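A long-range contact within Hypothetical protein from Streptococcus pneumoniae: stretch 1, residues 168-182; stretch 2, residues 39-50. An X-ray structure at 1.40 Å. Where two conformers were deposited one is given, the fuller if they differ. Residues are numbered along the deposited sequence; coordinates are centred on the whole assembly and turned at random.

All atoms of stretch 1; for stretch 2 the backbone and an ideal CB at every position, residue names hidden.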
ATOM      1  N   ILE D 168     -10.972   8.858 -17.553  1.00 13.28           N
ATOM      2  CA  ILE D 168     -11.942   9.102 -16.488  1.00 13.69           C
ATOM      3  C   ILE D 168     -11.483  10.294 -15.672  1.00 13.99           C
ATOM      4  O   ILE D 168     -10.323  10.364 -15.234  1.00 14.58           O
ATOM      5  CB  ILE D 168     -12.069   7.884 -15.594  1.00 14.82           C
ATOM      6  CG1 ILE D 168     -12.528   6.692 -16.431  1.00 15.69           C
ATOM      7  CG2 ILE D 168     -13.045   8.198 -14.422  1.00 16.09           C
ATOM      8  CD1 ILE D 168     -12.672   5.371 -15.636  1.00 20.12           C
ATOM      9  N   ARG D 169     -12.384  11.245 -15.450  1.00 13.53           N
ATOM     10  CA  ARG D 169     -12.115  12.387 -14.581  1.00 13.47           C
ATOM     11  C   ARG D 169     -13.278  12.595 -13.645  1.00 13.84           C
ATOM     12  O   ARG D 169     -14.431  12.402 -14.026  1.00 13.55           O
ATOM     13  CB  ARG D 169     -11.935  13.668 -15.418  1.00 13.39           C
ATOM     14  CG  ARG D 169     -10.735  13.609 -16.408  1.00 14.19           C
ATOM     15  CD  ARG D 169      -9.426  13.631 -15.612  1.00 15.25           C
ATOM     16  NE  ARG D 169      -8.208  13.679 -16.439  1.00 14.51           N
ATOM     17  CZ  ARG D 169      -7.476  12.630 -16.793  1.00 14.71           C
ATOM     18  NH1 ARG D 169      -7.835  11.406 -16.459  1.00 17.17           N
ATOM     19  NH2 ARG D 169      -6.378  12.827 -17.522  1.00 16.54           N
ATOM     20  N   ASN D 170     -13.014  12.967 -12.417  1.00 12.78           N
ATOM     21  CA  ASN D 170     -14.118  13.288 -11.529  1.00 13.79           C
ATOM     22  C   ASN D 170     -14.806  14.586 -11.944  1.00 13.45           C
ATOM     23  O   ASN D 170     -14.306  15.355 -12.785  1.00 13.32           O
ATOM     24  CB  ASN D 170     -13.716  13.238 -10.054  1.00 14.59           C
ATOM     25  CG  ASN D 170     -12.667  14.253  -9.688  1.00 15.60           C
ATOM     26  OD1 ASN D 170     -12.679  15.385 -10.163  1.00 18.78           O
ATOM     27  ND2 ASN D 170     -11.793  13.870  -8.753  1.00 20.44           N
ATOM     28  N   ALA D 171     -15.986  14.835 -11.371  1.00 12.93           N
ATOM     29  CA  ALA D 171     -16.727  16.012 -11.740  1.00 13.89           C
ATOM     30  C   ALA D 171     -15.997  17.307 -11.463  1.00 14.40           C
ATOM     31  O   ALA D 171     -16.164  18.275 -12.190  1.00 14.65           O
ATOM     32  CB  ALA D 171     -18.081  16.022 -11.039  1.00 15.49           C
ATOM     33  N   LYS D 172     -15.220  17.345 -10.386  1.00 14.97           N
ATOM     34  CA  LYS D 172     -14.472  18.557 -10.075  1.00 16.51           C
ATOM     35  C   LYS D 172     -13.419  18.837 -11.154  1.00 15.87           C
ATOM     36  O   LYS D 172     -13.245  19.996 -11.575  1.00 16.44           O
ATOM     37  CB  LYS D 172     -13.859  18.455  -8.677  1.00 18.02           C
ATOM     38  CG  LYS D 172     -14.896  18.648  -7.581  1.00 22.89           C
ATOM     39  CD  LYS D 172     -14.276  18.818  -6.201  1.00 27.97           C
ATOM     40  CE  LYS D 172     -15.287  19.401  -5.209  1.00 28.56           C
ATOM     41  NZ  LYS D 172     -16.481  18.539  -5.030  1.00 29.90           N
ATOM     42  N   THR D 173     -12.752  17.788 -11.633  1.00 15.08           N
ATOM     43  CA  THR D 173     -11.769  17.956 -12.703  1.00 15.58           C
ATOM     44  C   THR D 173     -12.425  18.248 -14.057  1.00 15.58           C
ATOM     45  O   THR D 173     -11.905  19.031 -14.856  1.00 15.67           O
ATOM     46  CB  THR D 173     -10.836  16.745 -12.759  1.00 16.68           C
ATOM     47  OG1 THR D 173     -10.269  16.545 -11.454  1.00 19.02           O
ATOM     48  CG2 THR D 173      -9.728  16.931 -13.789  1.00 17.37           C
ATOM     49  N   PHE D 174     -13.594  17.639 -14.304  1.00 14.69           N
ATOM     50  CA  PHE D 174     -14.395  17.986 -15.481  1.00 14.06           C
ATOM     51  C   PHE D 174     -14.625  19.512 -15.483  1.00 14.47           C
ATOM     52  O   PHE D 174     -14.400  20.172 -16.497  1.00 15.13           O
ATOM     53  CB  PHE D 174     -15.712  17.200 -15.402  1.00 14.87           C
ATOM     54  CG  PHE D 174     -16.709  17.508 -16.475  1.00 12.98           C
ATOM     55  CD1 PHE D 174     -16.789  16.720 -17.620  1.00 15.08           C
ATOM     56  CD2 PHE D 174     -17.631  18.539 -16.296  1.00 14.07           C
ATOM     57  CE1 PHE D 174     -17.762  16.971 -18.574  1.00 14.73           C
ATOM     58  CE2 PHE D 174     -18.590  18.785 -17.253  1.00 13.88           C
ATOM     59  CZ  PHE D 174     -18.654  18.009 -18.385  1.00 15.69           C
ATOM     60  N   ASP D 175     -15.069  20.069 -14.357  0.50 14.27           N
ATOM     61  CA  ASP D 175     -15.259  21.521 -14.273  0.50 14.04           C
ATOM     62  C   ASP D 175     -13.967  22.264 -14.584  0.50 14.45           C
ATOM     63  O   ASP D 175     -13.957  23.206 -15.394  0.50 15.30           O
ATOM     64  CB  ASP D 175     -15.794  21.930 -12.898  0.50 13.98           C
ATOM     65  CG  ASP D 175     -17.237  21.536 -12.698  0.50 14.32           C
ATOM     66  OD1 ASP D 175     -17.934  21.307 -13.703  0.50 16.87           O
ATOM     67  OD2 ASP D 175     -17.669  21.471 -11.532  0.50 17.44           O
ATOM     68  N   LYS D 176     -12.883  21.836 -13.947  1.00 14.44           N
ATOM     69  CA  LYS D 176     -11.577  22.512 -14.137  1.00 15.72           C
ATOM     70  C   LYS D 176     -11.153  22.486 -15.610  1.00 16.51           C
ATOM     71  O   LYS D 176     -10.616  23.480 -16.113  1.00 16.52           O
ATOM     72  CB  LYS D 176     -10.509  21.882 -13.249  1.00 16.66           C
ATOM     73  CG  LYS D 176      -9.123  22.541 -13.411  1.00 20.49           C
ATOM     74  CD  LYS D 176      -9.165  23.994 -12.974  1.00 23.26           C
ATOM     75  CE  LYS D 176      -7.792  24.648 -13.105  1.00 26.88           C
ATOM     76  NZ  LYS D 176      -7.833  26.104 -12.802  1.00 29.27           N
ATOM     77  N   ILE D 177     -11.357  21.365 -16.299  1.00 15.67           N
ATOM     78  CA  ILE D 177     -11.110  21.279 -17.738  1.00 15.76           C
ATOM     79  C   ILE D 177     -11.867  22.380 -18.481  1.00 15.58           C
ATOM     80  O   ILE D 177     -11.295  23.068 -19.309  1.00 15.59           O
ATOM     81  CB  ILE D 177     -11.417  19.851 -18.290  1.00 15.46           C
ATOM     82  CG1 ILE D 177     -10.344  18.877 -17.804  1.00 17.07           C
ATOM     83  CG2 ILE D 177     -11.523  19.831 -19.837  1.00 15.11           C
ATOM     84  CD1 ILE D 177     -10.775  17.401 -17.783  1.00 17.00           C
ATOM     85  N   GLY D 178     -13.134  22.581 -18.168  1.00 15.93           N
ATOM     86  CA  GLY D 178     -13.885  23.628 -18.825  1.00 15.89           C
ATOM     87  C   GLY D 178     -13.311  25.005 -18.511  1.00 16.83           C
ATOM     88  O   GLY D 178     -13.232  25.852 -19.387  1.00 18.14           O
ATOM     89  N   GLN D 179     -12.878  25.212 -17.270  1.00 17.01           N
ATOM     90  CA  GLN D 179     -12.321  26.513 -16.867  1.00 18.14           C
ATOM     91  C   GLN D 179     -11.002  26.757 -17.597  1.00 17.49           C
ATOM     92  O   GLN D 179     -10.716  27.875 -18.064  1.00 18.40           O
ATOM     93  CB  GLN D 179     -12.124  26.540 -15.360  1.00 18.21           C
ATOM     94  CG  GLN D 179     -13.451  26.666 -14.607  1.00 22.60           C
ATOM     95  CD  GLN D 179     -13.363  26.283 -13.133  1.00 28.82           C
ATOM     96  OE1 GLN D 179     -12.270  26.169 -12.561  1.00 32.86           O
ATOM     97  NE2 GLN D 179     -14.523  26.087 -12.510  1.00 31.09           N
HETATM   98  N   MSE D 180     -10.185  25.716 -17.713  1.00 16.68           N
HETATM   99  CA  MSE D 180      -8.885  25.856 -18.385  1.00 17.70           C
HETATM  100  C   MSE D 180      -9.045  26.099 -19.881  1.00 18.15           C
HETATM  101  O   MSE D 180      -8.190  26.763 -20.490  1.00 19.33           O
HETATM  102  CB  MSE D 180      -7.996  24.638 -18.134  1.00 17.55           C
HETATM  103  CG  MSE D 180      -7.495  24.469 -16.697  1.00 17.24           C
HETATM  104 SE   MSE D 180      -6.123  25.737 -16.230  1.00 28.28          SE
HETATM  105  CE  MSE D 180      -4.653  24.858 -17.166  1.00 21.12           C
ATOM    106  N   LEU D 181     -10.103  25.560 -20.483  1.00 18.22           N
ATOM    107  CA  LEU D 181     -10.415  25.777 -21.899  1.00 17.81           C
ATOM    108  C   LEU D 181     -10.895  27.192 -22.199  1.00 20.30           C
ATOM    109  O   LEU D 181     -10.658  27.705 -23.285  1.00 20.29           O
ATOM    110  CB  LEU D 181     -11.481  24.782 -22.373  1.00 17.24           C
ATOM    111  CG  LEU D 181     -11.015  23.371 -22.718  1.00 14.68           C
ATOM    112  CD1 LEU D 181     -12.215  22.474 -22.913  1.00 15.16           C
ATOM    113  CD2 LEU D 181     -10.169  23.391 -23.996  1.00 15.53           C
ATOM    114  N   LYS D 182     -11.586  27.777 -21.225  1.00 22.65           N
ATOM    115  CA  LYS D 182     -12.244  29.081 -21.348  1.00 25.77           C
ATOM    116  C   LYS D 182     -11.319  30.269 -21.151  1.00 26.82           C
ATOM    117  O   LYS D 182     -11.585  31.356 -21.682  1.00 27.33           O
ATOM    118  CB  LYS D 182     -13.388  29.180 -20.346  1.00 25.68           C
ATOM    119  CG  LYS D 182     -14.681  28.553 -20.794  1.00 28.98           C
ATOM    120  CD  LYS D 182     -15.866  29.147 -20.007  1.00 32.33           C
ATOM    121  CE  LYS D 182     -17.145  28.314 -20.130  1.00 33.57           C
ATOM    122  NZ  LYS D 182     -17.524  27.976 -21.535  1.00 34.27           N
ATOM    123  N   UNK D  39       0.834  26.248 -24.467  1.00 14.67           N
ATOM    124  CA  UNK D  39       0.627  24.943 -23.839  1.00 14.55           C
ATOM    125  C   UNK D  39       0.638  25.075 -22.320  1.00 15.48           C
ATOM    126  O   UNK D  39       1.585  25.603 -21.739  1.00 15.96           O
ATOM    127  CB  UNK D  39       1.699  23.950 -24.293  1.00 14.55           C
ATOM    128  N   UNK D  40      -0.412  24.553 -21.685  1.00 15.03           N
ATOM    129  CA  UNK D  40      -0.569  24.594 -20.236  1.00 16.45           C
ATOM    130  C   UNK D  40      -0.963  23.210 -19.740  1.00 15.90           C
ATOM    131  O   UNK D  40      -1.453  22.382 -20.514  1.00 15.91           O
ATOM    132  CB  UNK D  40      -1.610  25.637 -19.823  1.00 16.45           C
ATOM    133  N   UNK D  41      -0.709  22.947 -18.463  1.00 16.41           N
ATOM    134  CA  UNK D  41      -1.109  21.672 -17.851  1.00 16.95           C
ATOM    135  C   UNK D  41      -1.826  21.922 -16.532  1.00 17.39           C
ATOM    136  O   UNK D  41      -1.589  22.946 -15.853  1.00 18.19           O
ATOM    137  CB  UNK D  41       0.107  20.771 -17.628  1.00 16.95           C
ATOM    138  N   UNK D  42      -2.712  21.002 -16.182  1.00 16.88           N
ATOM    139  CA  UNK D  42      -3.401  21.046 -14.905  1.00 17.70           C
ATOM    140  C   UNK D  42      -3.032  19.779 -14.170  1.00 18.32           C
ATOM    141  O   UNK D  42      -3.211  18.671 -14.706  1.00 17.66           O
ATOM    142  CB  UNK D  42      -4.916  21.183 -15.072  1.00 17.70           C
ATOM    143  N   UNK D  43      -2.490  19.955 -12.967  1.00 19.81           N
ATOM    144  CA  UNK D  43      -2.051  18.857 -12.101  1.00 21.25           C
ATOM    145  C   UNK D  43      -1.135  17.889 -12.871  1.00 20.72           C
ATOM    146  O   UNK D  43      -0.394  18.329 -13.745  1.00 19.90           O
ATOM    147  CB  UNK D  43      -3.261  18.108 -11.539  1.00 21.25           C
ATOM    148  N   UNK D  44      -1.174  16.599 -12.547  1.00 20.69           N
ATOM    149  CA  UNK D  44      -0.149  15.677 -13.045  1.00 20.69           C
ATOM    150  C   UNK D  44      -0.734  14.424 -13.693  1.00 20.48           C
ATOM    151  O   UNK D  44       0.025  13.553 -14.155  1.00 20.14           O
ATOM    152  CB  UNK D  44       0.778  15.268 -11.899  1.00 20.69           C
ATOM    153  N   UNK D  45      -2.059  14.345 -13.776  1.00 20.41           N
ATOM    154  CA  UNK D  45      -2.705  13.139 -14.281  1.00 20.47           C
ATOM    155  C   UNK D  45      -2.843  13.111 -15.787  1.00 19.95           C
ATOM    156  O   UNK D  45      -3.319  12.125 -16.348  1.00 21.38           O
ATOM    157  CB  UNK D  45      -4.090  12.991 -13.648  1.00 20.47           C
ATOM    158  N   UNK D  46      -2.430  14.179 -16.454  1.00 17.71           N
ATOM    159  CA  UNK D  46      -2.476  14.214 -17.908  1.00 17.80           C
ATOM    160  C   UNK D  46      -3.623  15.056 -18.435  1.00 16.61           C
ATOM    161  O   UNK D  46      -4.518  14.545 -19.120  1.00 15.62           O
ATOM    162  CB  UNK D  46      -2.587  12.792 -18.461  1.00 17.80           C
ATOM    163  N   UNK D  47      -3.565  16.363 -18.163  1.00 15.91           N
ATOM    164  CA  UNK D  47      -4.578  17.320 -18.592  1.00 15.35           C
ATOM    165  C   UNK D  47      -3.807  18.466 -19.198  1.00 15.33           C
ATOM    166  O   UNK D  47      -3.213  19.278 -18.455  1.00 15.69           O
ATOM    167  CB  UNK D  47      -5.483  17.777 -17.446  1.00 15.35           C
ATOM    168  N   UNK D  48      -3.769  18.497 -20.525  1.00 15.10           N
ATOM    169  CA  UNK D  48      -2.991  19.465 -21.290  1.00 15.61           C
ATOM    170  C   UNK D  48      -3.922  20.336 -22.095  1.00 15.04           C
ATOM    171  O   UNK D  48      -4.943  19.853 -22.611  1.00 15.29           O
ATOM    172  CB  UNK D  48      -1.984  18.767 -22.206  1.00 15.61           C
ATOM    173  N   UNK D  49      -3.587  21.620 -22.217  1.00 14.02           N
ATOM    174  CA  UNK D  49      -4.364  22.544 -22.991  1.00 14.31           C
ATOM    175  C   UNK D  49      -3.443  23.266 -23.945  1.00 14.13           C
ATOM    176  O   UNK D  49      -2.307  23.612 -23.582  1.00 14.98           O
ATOM    177  CB  UNK D  49      -5.116  23.527 -22.091  1.00 14.31           C
ATOM    178  N   UNK D  50      -3.923  23.464 -25.160  1.00 14.14           N
ATOM    179  CA  UNK D  50      -3.102  24.146 -26.156  1.00 14.29           C
ATOM    180  C   UNK D  50      -3.998  24.809 -27.185  1.00 15.03           C
ATOM    181  O   UNK D  50      -5.191  24.490 -27.270  1.00 15.91           O
ATOM    182  CB  UNK D  50      -2.136  23.171 -26.833  1.00 14.29           C
TER

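Position 39 has nothing of stretch 1 within 5.5 Å of its ideal CB, so the contact sets no preference; it is Val39. At position 40 the CA-to-CB bond points toward the helix and the ideal CB lies 4.1 Å from Met180 CE. An apolar side chain would suit, as would a long one reaching past the selenomethionine. The residue is Glu40: OE1 comes 3.7 Å from Met180 CE, and a water lies 2.8 Å from Glu40 OE1 and 2.8 Å from Met180 O, bridging the two stretches. Position 41 points away, consistent with strand alternation, and is Ser41; its backbone O lies 3.8 Å from Met180 CE.

Position 42 points toward the helix again, its ideal CB 4.2 Å from Met180 CE and 4.7 Å from Lys176 CG. Methylenes and the Thr173 methyl favour a broad apolar or aromatic group. Tyr42 extends along the helix with chi1 t. Lys176 CG sits 3.3 Å from the Tyr42 ring centroid, 8° off the normal, a CH-pi contact over the face, while Thr173 CG2 meets the ring edge 4.0 Å from Tyr42 CE2. A water links Tyr42 OH and Thr173 OG1, 2.7 Å from each.

Position 43 has no atom of stretch 1 within 5.5 Å of its ideal CB, but its phi/psi of 51/-147 would by itself suggest glycine; the deposited residue is nevertheless Ile43, a beta-branched residue in an unusual conformation. Position 44 is out of reach of stretch 1, which sets no preference there; it is Asn44. At 45 the CB points toward Arg169, 4.5 Å from NH2, where a small polar group fits. Ser45 places OG over one guanidinium face, 4.0 Å from Arg169 NH2.

Position 46 has phi/psi 104/65, where a CB would be jammed against the preceding carbonyl O; this alone calls for glycine. Gly46 O accepts from Arg169 NH2 at 3.0 Å.

At 47 the ideal CB is 5.0 Å from both Arg169 NE and Ile177 CG1. The guanidinium offers donors, so a short acceptor such as Asp or Asn would suit. In Asn47, OD1 accepts from Arg169 NE at 2.8 Å (162°) and weakly from Arg169 NH2 at 3.3 Å. The amide's other end also works: ND2 donates to Tyr42 O at 3.3 Å and Ser45 OG at 2.8 Å, bracing the turn.

Position 48 points away and is Ile48. Position 49 points back toward the helix, its ideal CB 4.7 Å from Met180 O and 5.4 Å from Leu181 CD2, leaving room for a large apolar or aromatic side chain. Phe49 places its ring centroid 3.5 Å from Met180 CB, 11° off the normal; Leu181 CD2 lies at the edge, 4.1 Å from Phe49 CD1, and Ile177 CG2 is 4.1 Å from Phe49 CE1. Position 50 points away: Phe50.

Stretch 2, residues 39-50: VESYINSGNIFF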
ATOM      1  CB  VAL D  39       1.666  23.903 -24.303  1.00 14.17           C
ATOM      2  CG1 VAL D  39       1.315  22.529 -23.737  1.00 14.49           C
ATOM      3  CG2 VAL D  39       1.700  23.826 -25.824  1.00 14.53           C
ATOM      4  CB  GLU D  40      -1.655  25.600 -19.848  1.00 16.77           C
ATOM      5  CG  GLU D  40      -1.337  27.015 -20.309  1.00 18.66           C
ATOM      6  CD  GLU D  40      -2.402  28.028 -19.928  1.00 20.55           C
ATOM      7  OE1 GLU D  40      -3.245  27.720 -19.055  1.00 24.87           O
ATOM      8  OE2 GLU D  40      -2.372  29.145 -20.495  1.00 27.37           O
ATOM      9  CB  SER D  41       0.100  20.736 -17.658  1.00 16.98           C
ATOM     10  OG  SER D  41       1.099  21.310 -16.841  1.00 16.77           O
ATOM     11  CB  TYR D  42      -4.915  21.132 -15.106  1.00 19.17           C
ATOM     12  CG  TYR D  42      -5.690  20.991 -13.808  1.00 19.45           C
ATOM     13  CD1 TYR D  42      -5.546  21.926 -12.779  1.00 20.87           C
ATOM     14  CD2 TYR D  42      -6.535  19.901 -13.591  1.00 20.50           C
ATOM     15  CE1 TYR D  42      -6.264  21.783 -11.570  1.00 21.03           C
ATOM     16  CE2 TYR D  42      -7.230  19.746 -12.405  1.00 23.19           C
ATOM     17  CZ  TYR D  42      -7.085  20.685 -11.401  1.00 22.92           C
ATOM     18  OH  TYR D  42      -7.788  20.531 -10.220  1.00 23.63           O
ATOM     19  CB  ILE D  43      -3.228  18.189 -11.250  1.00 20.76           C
ATOM     20  CG1 ILE D  43      -4.309  17.541 -12.131  1.00 22.33           C
ATOM     21  CG2 ILE D  43      -3.793  19.222 -10.237  1.00 23.12           C
ATOM     22  CD1 ILE D  43      -5.436  16.813 -11.353  1.00 23.43           C
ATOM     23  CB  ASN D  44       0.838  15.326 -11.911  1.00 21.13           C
ATOM     24  CG  ASN D  44       2.226  14.950 -12.426  1.00 22.48           C
ATOM     25  OD1 ASN D  44       2.698  15.479 -13.436  1.00 22.91           O
ATOM     26  ND2 ASN D  44       2.896  14.036 -11.717  1.00 23.13           N
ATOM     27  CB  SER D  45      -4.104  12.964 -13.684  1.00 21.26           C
ATOM     28  OG  SER D  45      -4.957  14.055 -14.024  1.00 23.37           O
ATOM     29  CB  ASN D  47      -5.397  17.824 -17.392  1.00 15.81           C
ATOM     30  CG  ASN D  47      -6.002  16.697 -16.608  1.00 15.05           C
ATOM     31  OD1 ASN D  47      -6.895  16.011 -17.111  1.00 16.77           O
ATOM     32  ND2 ASN D  47      -5.501  16.456 -15.404  1.00 19.00           N
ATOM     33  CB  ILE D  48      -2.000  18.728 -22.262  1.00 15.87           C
ATOM     34  CG1 ILE D  48      -0.886  18.085 -21.451  1.00 19.96           C
ATOM     35  CG2 ILE D  48      -1.390  19.692 -23.302  1.00 18.65           C
ATOM     36  CD1 ILE D  48       0.258  19.078 -21.078  1.00 23.74           C
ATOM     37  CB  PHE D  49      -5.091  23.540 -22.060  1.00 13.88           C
ATOM     38  CG  PHE D  49      -5.880  22.845 -21.009  1.00 14.46           C
ATOM     39  CD1 PHE D  49      -7.215  22.474 -21.239  1.00 15.21           C
ATOM     40  CD2 PHE D  49      -5.246  22.399 -19.857  1.00 15.81           C
ATOM     41  CE1 PHE D  49      -7.920  21.736 -20.275  1.00 16.03           C
ATOM     42  CE2 PHE D  49      -5.930  21.652 -18.892  1.00 15.18           C
ATOM     43  CZ  PHE D  49      -7.286  21.310 -19.119  1.00 16.42           C
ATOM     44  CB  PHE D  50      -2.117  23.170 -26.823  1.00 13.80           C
ATOM     45  CG  PHE D  50      -2.773  22.133 -27.688  1.00 12.57           C
ATOM     46  CD1 PHE D  50      -3.040  22.371 -29.044  1.00 12.42           C
ATOM     47  CD2 PHE D  50      -3.092  20.883 -27.154  1.00 14.76           C
ATOM     48  CE1 PHE D  50      -3.661  21.405 -29.852  1.00 14.04           C
ATOM     49  CE2 PHE D  50      -3.705  19.922 -27.953  1.00 14.12           C
ATOM     50  CZ  PHE D  50      -3.976  20.168 -29.310  1.00 13.73           C
TER
HETATM   51  O   HOH W   1      -5.427  26.583 -20.383  1.00 23.20           O
HETATM   52  O   HOH W   2      -9.658  18.685  -9.850  1.00 33.70           O
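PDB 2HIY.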